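Putative ABC-transporter ATP-binding protein (Alicyclobacillus acidocaldarius, PDB 1Z47) probably binds and hydrolyses ATP as the nucleotide-binding subunit of a putative sulfate ABC transporter. Local coordinates at residues B[277-289]-B[343-355]. Numbering follows the deposited sequence.
Sequences GSEVAVVVRPKDV and VHMNVTRWFIFPR
Ala281 and Val283 pair with Phe353 and Phe351 as antiparallel hydrogen-bonded residues, each pair closed by two backbone bonds; Val283 N to Phe351 O, 2.9 Å, is nearly straight at 177°. Beyond them Arg355 N reaches Glu279 O. Packing is close around Val283, whose CB meets Phe351 CB at 3.9 Å while CG1, anti to the backbone N (chi1 -178°), lies in the ring plane at the Phe351 edge. NH2 of Arg285 also nears that edge, 3.7 Å from Phe351 CE1, with guanidinium and ring almost perpendicular; NH1 bonds the carbonyls of Ile246 and Glu248, and NH2 that of Tyr234. Past this point the strands part. Water 1 fills in, accepting from Arg285 N and donating to Asp288 OD2 and Arg349 O, and CG1 of Val284 packs on Val347 CG1 at 3.7 Å. Pairing resumes two residues out of step at Val289 and Val347. Here Asp288 O takes two donors from Thr348, N at 2.8 Å and, from above the carbonyl plane, OG1 at 3.0 Å. A valine in place of Thr348 would probably cost this oxygen the second of them, leaving the backbone N-H bond. The exposed flank is looser: Arg349 runs past Asp288 with no direct hydrogen bond and forms a salt bridge with Glu235. Exposed Arg355 still packs closely, one guanidinium face over Ala281, CZ 3.6 Å from Ala281 CB. Strand 279-284 is the middle of a three-stranded sheet between 250-255 and 351-354, with helix 240-245 against the Ala281, Val283 and Phe353 face; strand 342-347, beside edge strand 289-293, belongs to the neighbouring five-stranded sheet, from which the chain passes into 351-354.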
ATOM      1  N   GLY B 277      37.706  11.160  -4.518  1.00 34.75           N
ATOM      2  CA  GLY B 277      37.203  11.320  -5.878  1.00 33.23           C
ATOM      3  C   GLY B 277      36.171  10.322  -6.376  1.00 32.36           C
ATOM      4  O   GLY B 277      35.565  10.526  -7.426  1.00 29.73           O
ATOM      5  N   SER B 278      35.963   9.241  -5.650  1.00 34.21           N
ATOM      6  CA  SER B 278      34.966   8.251  -6.062  1.00 33.90           C
ATOM      7  C   SER B 278      33.572   8.733  -5.685  1.00 32.56           C
ATOM      8  O   SER B 278      33.418   9.540  -4.771  1.00 34.59           O
ATOM      9  CB  SER B 278      35.223   6.941  -5.350  1.00 33.25           C
ATOM     10  OG  SER B 278      34.901   7.112  -3.977  1.00 42.51           O
ATOM     11  N   GLU B 279      32.540   8.227  -6.359  1.00 31.73           N
ATOM     12  CA  GLU B 279      31.174   8.652  -6.040  1.00 30.18           C
ATOM     13  C   GLU B 279      30.483   7.640  -5.120  1.00 30.57           C
ATOM     14  O   GLU B 279      30.746   6.433  -5.213  1.00 29.81           O
ATOM     15  CB  GLU B 279      30.364   8.809  -7.329  1.00 32.29           C
ATOM     16  CG  GLU B 279      30.906   9.900  -8.248  1.00 32.00           C
ATOM     17  CD  GLU B 279      30.106  10.041  -9.523  1.00 39.68           C
ATOM     18  OE1 GLU B 279      29.656   9.010 -10.060  1.00 41.39           O
ATOM     19  OE2 GLU B 279      29.935  11.179  -9.996  1.00 43.77           O
ATOM     20  N   VAL B 280      29.635   8.134  -4.219  1.00 30.47           N
ATOM     21  CA  VAL B 280      28.887   7.246  -3.311  1.00 30.06           C
ATOM     22  C   VAL B 280      27.441   7.698  -3.342  1.00 32.54           C
ATOM     23  O   VAL B 280      27.132   8.825  -3.784  1.00 30.66           O
ATOM     24  CB  VAL B 280      29.328   7.380  -1.818  1.00 28.27           C
ATOM     25  CG1 VAL B 280      30.758   6.962  -1.632  1.00 27.67           C
ATOM     26  CG2 VAL B 280      29.159   8.829  -1.363  1.00 36.67           C
ATOM     27  N   ALA B 281      26.561   6.814  -2.870  1.00 31.17           N
ATOM     28  CA  ALA B 281      25.146   7.131  -2.752  1.00 30.93           C
ATOM     29  C   ALA B 281      24.954   7.377  -1.261  1.00 28.36           C
ATOM     30  O   ALA B 281      25.363   6.565  -0.439  1.00 32.71           O
ATOM     31  CB  ALA B 281      24.257   5.931  -3.196  1.00 24.83           C
ATOM     32  N   VAL B 282      24.372   8.506  -0.914  1.00 31.90           N
ATOM     33  CA  VAL B 282      24.090   8.779   0.484  1.00 36.17           C
ATOM     34  C   VAL B 282      22.603   8.410   0.604  1.00 32.87           C
ATOM     35  O   VAL B 282      21.789   8.827  -0.228  1.00 33.14           O
ATOM     36  CB  VAL B 282      24.250  10.262   0.825  1.00 36.53           C
ATOM     37  CG1 VAL B 282      24.329  10.443   2.335  1.00 41.04           C
ATOM     38  CG2 VAL B 282      25.456  10.805   0.134  1.00 48.49           C
ATOM     39  N   VAL B 283      22.264   7.612   1.609  1.00 34.71           N
ATOM     40  CA  VAL B 283      20.867   7.220   1.824  1.00 37.03           C
ATOM     41  C   VAL B 283      20.406   7.777   3.176  1.00 34.49           C
ATOM     42  O   VAL B 283      20.991   7.472   4.211  1.00 35.04           O
ATOM     43  CB  VAL B 283      20.725   5.680   1.783  1.00 33.08           C
ATOM     44  CG1 VAL B 283      19.258   5.262   1.958  1.00 35.33           C
ATOM     45  CG2 VAL B 283      21.217   5.168   0.443  1.00 30.03           C
ATOM     46  N   VAL B 284      19.373   8.607   3.155  1.00 35.47           N
ATOM     47  CA  VAL B 284      18.859   9.208   4.384  1.00 37.28           C
ATOM     48  C   VAL B 284      17.348   9.045   4.436  1.00 35.34           C
ATOM     49  O   VAL B 284      16.636   9.499   3.538  1.00 33.15           O
ATOM     50  CB  VAL B 284      19.227  10.735   4.456  1.00 37.63           C
ATOM     51  CG1 VAL B 284      18.668  11.370   5.737  1.00 33.25           C
ATOM     52  CG2 VAL B 284      20.759  10.911   4.355  1.00 36.44           C
ATOM     53  N   ARG B 285      16.860   8.379   5.484  1.00 35.80           N
ATOM     54  CA  ARG B 285      15.424   8.169   5.627  1.00 35.00           C
ATOM     55  C   ARG B 285      14.697   9.451   6.008  1.00 32.39           C
ATOM     56  O   ARG B 285      15.196  10.238   6.796  1.00 34.75           O
ATOM     57  CB  ARG B 285      15.168   7.030   6.624  1.00 39.15           C
ATOM     58  CG  ARG B 285      15.745   5.696   6.117  1.00 38.88           C
ATOM     59  CD  ARG B 285      15.137   4.491   6.815  1.00 39.25           C
ATOM     60  NE  ARG B 285      15.863   3.260   6.560  1.00 35.96           N
ATOM     61  CZ  ARG B 285      15.715   2.506   5.481  1.00 36.85           C
ATOM     62  NH1 ARG B 285      14.857   2.857   4.534  1.00 37.73           N
ATOM     63  NH2 ARG B 285      16.414   1.391   5.363  1.00 38.09           N
ATOM     64  N   PRO B 286      13.509   9.684   5.435  1.00 31.21           N
ATOM     65  CA  PRO B 286      12.723  10.898   5.711  1.00 31.97           C
ATOM     66  C   PRO B 286      12.573  11.279   7.190  1.00 39.96           C
ATOM     67  O   PRO B 286      12.577  12.462   7.537  1.00 41.52           O
ATOM     68  CB  PRO B 286      11.382  10.598   5.057  1.00 33.32           C
ATOM     69  CG  PRO B 286      11.774   9.769   3.853  1.00 36.48           C
ATOM     70  CD  PRO B 286      12.804   8.811   4.479  1.00 33.89           C
ATOM     71  N   LYS B 287      12.427  10.277   8.046  1.00 40.33           N
ATOM     72  CA  LYS B 287      12.268  10.509   9.471  1.00 45.24           C
ATOM     73  C   LYS B 287      13.584  10.964  10.121  1.00 48.16           C
ATOM     74  O   LYS B 287      13.568  11.565  11.194  1.00 45.84           O
ATOM     75  CB  LYS B 287      11.775   9.227  10.164  1.00 42.72           C
ATOM     76  CG  LYS B 287      12.816   8.110  10.288  1.00 41.51           C
ATOM     77  CD  LYS B 287      12.208   6.888  10.979  1.00 45.44           C
ATOM     78  CE  LYS B 287      13.255   5.892  11.484  1.00 46.96           C
ATOM     79  NZ  LYS B 287      14.107   5.336  10.395  1.00 53.81           N
ATOM     80  N   ASP B 288      14.712  10.686   9.467  1.00 48.97           N
ATOM     81  CA  ASP B 288      16.026  11.042  10.009  1.00 48.53           C
ATOM     82  C   ASP B 288      16.574  12.407   9.649  1.00 49.37           C
ATOM     83  O   ASP B 288      17.784  12.616   9.686  1.00 54.61           O
ATOM     84  CB  ASP B 288      17.059   9.995   9.610  1.00 49.07           C
ATOM     85  CG  ASP B 288      16.732   8.635  10.145  1.00 47.27           C
ATOM     86  OD1 ASP B 288      16.211   8.568  11.279  1.00 52.18           O
ATOM     87  OD2 ASP B 288      17.003   7.632   9.442  1.00 43.78           O
ATOM     88  N   VAL B 289      15.694  13.335   9.305  1.00 51.04           N
ATOM     89  CA  VAL B 289      16.096  14.685   8.949  1.00 51.62           C
ATOM     90  C   VAL B 289      15.238  15.670   9.750  1.00 57.17           C
ATOM     91  O   VAL B 289      14.011  15.554   9.761  1.00 58.20           O
ATOM     92  CB  VAL B 289      15.891  14.927   7.444  1.00 52.44           C
ATOM     93  CG1 VAL B 289      16.333  16.333   7.072  1.00 50.05           C
ATOM     94  CG2 VAL B 289      16.676  13.867   6.639  1.00 44.02           C
ATOM     95  N   VAL B 343      14.144  26.831   5.085  1.00 53.56           N
ATOM     96  CA  VAL B 343      14.569  25.985   6.197  1.00 51.31           C
ATOM     97  C   VAL B 343      15.986  25.438   6.153  1.00 53.19           C
ATOM     98  O   VAL B 343      16.626  25.377   5.098  1.00 53.28           O
ATOM     99  CB  VAL B 343      13.642  24.753   6.365  1.00 53.53           C
ATOM    100  CG1 VAL B 343      12.243  25.193   6.772  1.00 52.14           C
ATOM    101  CG2 VAL B 343      13.603  23.949   5.060  1.00 48.34           C
ATOM    102  N   HIS B 344      16.433  25.013   7.331  1.00 54.37           N
ATOM    103  CA  HIS B 344      17.739  24.419   7.580  1.00 57.22           C
ATOM    104  C   HIS B 344      17.454  22.946   7.820  1.00 58.99           C
ATOM    105  O   HIS B 344      16.462  22.618   8.474  1.00 61.28           O
ATOM    106  CB  HIS B 344      18.353  25.046   8.843  1.00 60.31           C
ATOM    107  CG  HIS B 344      19.467  24.247   9.454  1.00 57.88           C
ATOM    108  ND1 HIS B 344      20.796  24.481   9.172  1.00 62.61           N
ATOM    109  CD2 HIS B 344      19.448  23.228  10.345  1.00 60.06           C
ATOM    110  CE1 HIS B 344      21.549  23.642   9.862  1.00 57.61           C
ATOM    111  NE2 HIS B 344      20.755  22.870  10.581  1.00 59.60           N
ATOM    112  N   MET B 345      18.311  22.071   7.286  1.00 58.53           N
ATOM    113  CA  MET B 345      18.179  20.620   7.429  1.00 57.69           C
ATOM    114  C   MET B 345      19.182  20.060   8.417  1.00 58.08           C
ATOM    115  O   MET B 345      20.273  20.595   8.572  1.00 61.01           O
ATOM    116  CB  MET B 345      18.415  19.917   6.092  1.00 58.68           C
ATOM    117  CG  MET B 345      17.329  20.105   5.066  1.00 62.89           C
ATOM    118  SD  MET B 345      17.903  19.515   3.456  1.00 63.20           S
ATOM    119  CE  MET B 345      18.029  21.042   2.593  1.00 61.73           C
ATOM    120  N   ASN B 346      18.816  18.954   9.049  1.00 59.08           N
ATOM    121  CA  ASN B 346      19.671  18.305  10.025  1.00 59.65           C
ATOM    122  C   ASN B 346      19.611  16.795   9.849  1.00 59.79           C
ATOM    123  O   ASN B 346      18.757  16.121  10.446  1.00 62.18           O
ATOM    124  CB  ASN B 346      19.198  18.652  11.431  1.00 63.67           C
ATOM    125  CG  ASN B 346      20.238  18.359  12.483  1.00 63.71           C
ATOM    126  OD1 ASN B 346      21.006  17.393  12.388  1.00 64.97           O
ATOM    127  ND2 ASN B 346      20.262  19.191  13.508  1.00 68.08           N
ATOM    128  N   VAL B 347      20.516  16.250   9.044  1.00 54.66           N
ATOM    129  CA  VAL B 347      20.526  14.816   8.821  1.00 51.94           C
ATOM    130  C   VAL B 347      21.055  14.189  10.095  1.00 50.56           C
ATOM    131  O   VAL B 347      22.122  14.565  10.541  1.00 47.36           O
ATOM    132  CB  VAL B 347      21.423  14.472   7.612  1.00 52.34           C
ATOM    133  CG1 VAL B 347      21.546  12.968   7.435  1.00 53.27           C
ATOM    134  CG2 VAL B 347      20.834  15.111   6.374  1.00 51.33           C
ATOM    135  N   THR B 348      20.299  13.257  10.686  1.00 48.06           N
ATOM    136  CA  THR B 348      20.711  12.604  11.933  1.00 43.89           C
ATOM    137  C   THR B 348      21.250  11.176  11.803  1.00 42.78           C
ATOM    138  O   THR B 348      22.035  10.746  12.637  1.00 41.01           O
ATOM    139  CB  THR B 348      19.554  12.596  12.988  1.00 44.15           C
ATOM    140  OG1 THR B 348      18.477  11.765  12.531  1.00 45.07           O
ATOM    141  CG2 THR B 348      19.045  14.014  13.227  1.00 40.88           C
ATOM    142  N   ARG B 349      20.799  10.424  10.796  1.00 37.85           N
ATOM    143  CA  ARG B 349      21.281   9.053  10.566  1.00 37.12           C
ATOM    144  C   ARG B 349      21.339   8.895   9.049  1.00 36.94           C
ATOM    145  O   ARG B 349      20.575   9.566   8.330  1.00 32.76           O
ATOM    146  CB  ARG B 349      20.329   8.012  11.160  1.00 35.31           C
ATOM    147  CG  ARG B 349      20.207   8.104  12.683  1.00 46.83           C
ATOM    148  CD  ARG B 349      19.030   7.299  13.239  1.00 50.55           C
ATOM    149  NE  ARG B 349      19.103   5.888  12.870  1.00 57.00           N
ATOM    150  CZ  ARG B 349      18.231   4.964  13.261  1.00 65.43           C
ATOM    151  NH1 ARG B 349      17.206   5.296  14.046  1.00 69.75           N
ATOM    152  NH2 ARG B 349      18.377   3.705  12.862  1.00 67.25           N
ATOM    153  N   TRP B 350      22.215   8.010   8.582  1.00 35.93           N
ATOM    154  CA  TRP B 350      22.399   7.801   7.144  1.00 39.04           C
ATOM    155  C   TRP B 350      23.186   6.543   6.844  1.00 41.09           C
ATOM    156  O   TRP B 350      23.770   5.906   7.738  1.00 36.94           O
ATOM    157  CB  TRP B 350      23.148   9.004   6.539  1.00 42.48           C
ATOM    158  CG  TRP B 350      24.536   9.223   7.137  1.00 46.07           C
ATOM    159  CD1 TRP B 350      25.705   8.628   6.750  1.00 46.62           C
ATOM    160  CD2 TRP B 350      24.858  10.014   8.297  1.00 47.15           C
ATOM    161  NE1 TRP B 350      26.733   8.997   7.599  1.00 43.43           N
ATOM    162  CE2 TRP B 350      26.237   9.842   8.555  1.00 48.56           C
ATOM    163  CE3 TRP B 350      24.112  10.844   9.145  1.00 51.24           C
ATOM    164  CZ2 TRP B 350      26.886  10.469   9.631  1.00 49.71           C
ATOM    165  CZ3 TRP B 350      24.759  11.465  10.217  1.00 51.55           C
ATOM    166  CH2 TRP B 350      26.131  11.270  10.445  1.00 46.95           C
ATOM    167  N   PHE B 351      23.194   6.191   5.559  1.00 38.22           N
ATOM    168  CA  PHE B 351      23.944   5.055   5.054  1.00 35.56           C
ATOM    169  C   PHE B 351      24.760   5.675   3.911  1.00 36.15           C
ATOM    170  O   PHE B 351      24.368   6.700   3.336  1.00 37.71           O
ATOM    171  CB  PHE B 351      23.031   3.985   4.430  1.00 39.98           C
ATOM    172  CG  PHE B 351      22.070   3.342   5.400  1.00 40.90           C
ATOM    173  CD1 PHE B 351      20.710   3.269   5.095  1.00 39.48           C
ATOM    174  CD2 PHE B 351      22.530   2.770   6.589  1.00 41.66           C
ATOM    175  CE1 PHE B 351      19.805   2.625   5.971  1.00 43.39           C
ATOM    176  CE2 PHE B 351      21.645   2.127   7.470  1.00 43.71           C
ATOM    177  CZ  PHE B 351      20.276   2.054   7.155  1.00 43.05           C
ATOM    178  N   ILE B 352      25.876   5.049   3.590  1.00 36.56           N
ATOM    179  CA  ILE B 352      26.721   5.510   2.484  1.00 38.84           C
ATOM    180  C   ILE B 352      27.209   4.262   1.758  1.00 37.30           C
ATOM    181  O   ILE B 352      27.808   3.367   2.357  1.00 40.82           O
ATOM    182  CB  ILE B 352      27.934   6.345   2.975  1.00 34.33           C
ATOM    183  CG1 ILE B 352      27.430   7.613   3.657  1.00 35.99           C
ATOM    184  CG2 ILE B 352      28.833   6.754   1.766  1.00 34.54           C
ATOM    185  CD1 ILE B 352      28.517   8.545   4.148  1.00 37.33           C
ATOM    186  N   PHE B 353      26.908   4.176   0.470  1.00 33.88           N
ATOM    187  CA  PHE B 353      27.341   3.034  -0.325  1.00 30.10           C
ATOM    188  C   PHE B 353      28.071   3.557  -1.556  1.00 32.32           C
ATOM    189  O   PHE B 353      27.712   4.592  -2.097  1.00 32.63           O
ATOM    190  CB  PHE B 353      26.166   2.202  -0.835  1.00 35.40           C
ATOM    191  CG  PHE B 353      25.432   1.441   0.228  1.00 35.88           C
ATOM    192  CD1 PHE B 353      24.359   2.013   0.888  1.00 38.05           C
ATOM    193  CD2 PHE B 353      25.787   0.128   0.522  1.00 37.18           C
ATOM    194  CE1 PHE B 353      23.637   1.284   1.832  1.00 35.54           C
ATOM    195  CE2 PHE B 353      25.078  -0.614   1.464  1.00 39.08           C
ATOM    196  CZ  PHE B 353      24.000  -0.031   2.118  1.00 36.76           C
ATOM    197  N   PRO B 354      29.085   2.824  -2.014  1.00 32.70           N
ATOM    198  CA  PRO B 354      29.893   3.163  -3.184  1.00 39.77           C
ATOM    199  C   PRO B 354      29.017   3.024  -4.413  1.00 43.41           C
ATOM    200  O   PRO B 354      28.269   2.046  -4.522  1.00 41.94           O
ATOM    201  CB  PRO B 354      30.977   2.091  -3.201  1.00 39.07           C
ATOM    202  CG  PRO B 354      30.938   1.490  -1.800  1.00 42.86           C
ATOM    203  CD  PRO B 354      29.489   1.516  -1.467  1.00 40.59           C
ATOM    204  N   ARG B 355      29.100   4.005  -5.312  1.00 42.99           N
ATOM    205  CA  ARG B 355      28.373   3.960  -6.577  1.00 49.38           C
ATOM    206  C   ARG B 355      29.076   2.920  -7.463  1.00 53.62           C
ATOM    207  O   ARG B 355      28.388   2.328  -8.321  1.00 57.26           O
ATOM    208  CB  ARG B 355      28.397   5.326  -7.273  1.00 45.87           C
ATOM    209  CG  ARG B 355      27.358   6.301  -6.774  1.00 42.27           C
ATOM    210  CD  ARG B 355      25.956   5.802  -7.061  1.00 43.04           C
ATOM    211  NE  ARG B 355      24.945   6.795  -6.723  1.00 46.44           N
ATOM    212  CZ  ARG B 355      23.637   6.547  -6.701  1.00 45.86           C
ATOM    213  NH1 ARG B 355      23.181   5.333  -6.996  1.00 40.20           N
ATOM    214  NH2 ARG B 355      22.784   7.510  -6.389  1.00 40.04           N
ATOM    215  OXT ARG B 355      30.311   2.714  -7.300  1.00 54.30           O
TER
HETATM  216  O   HOH W   1      18.528   7.925   7.425  1.00 34.07           O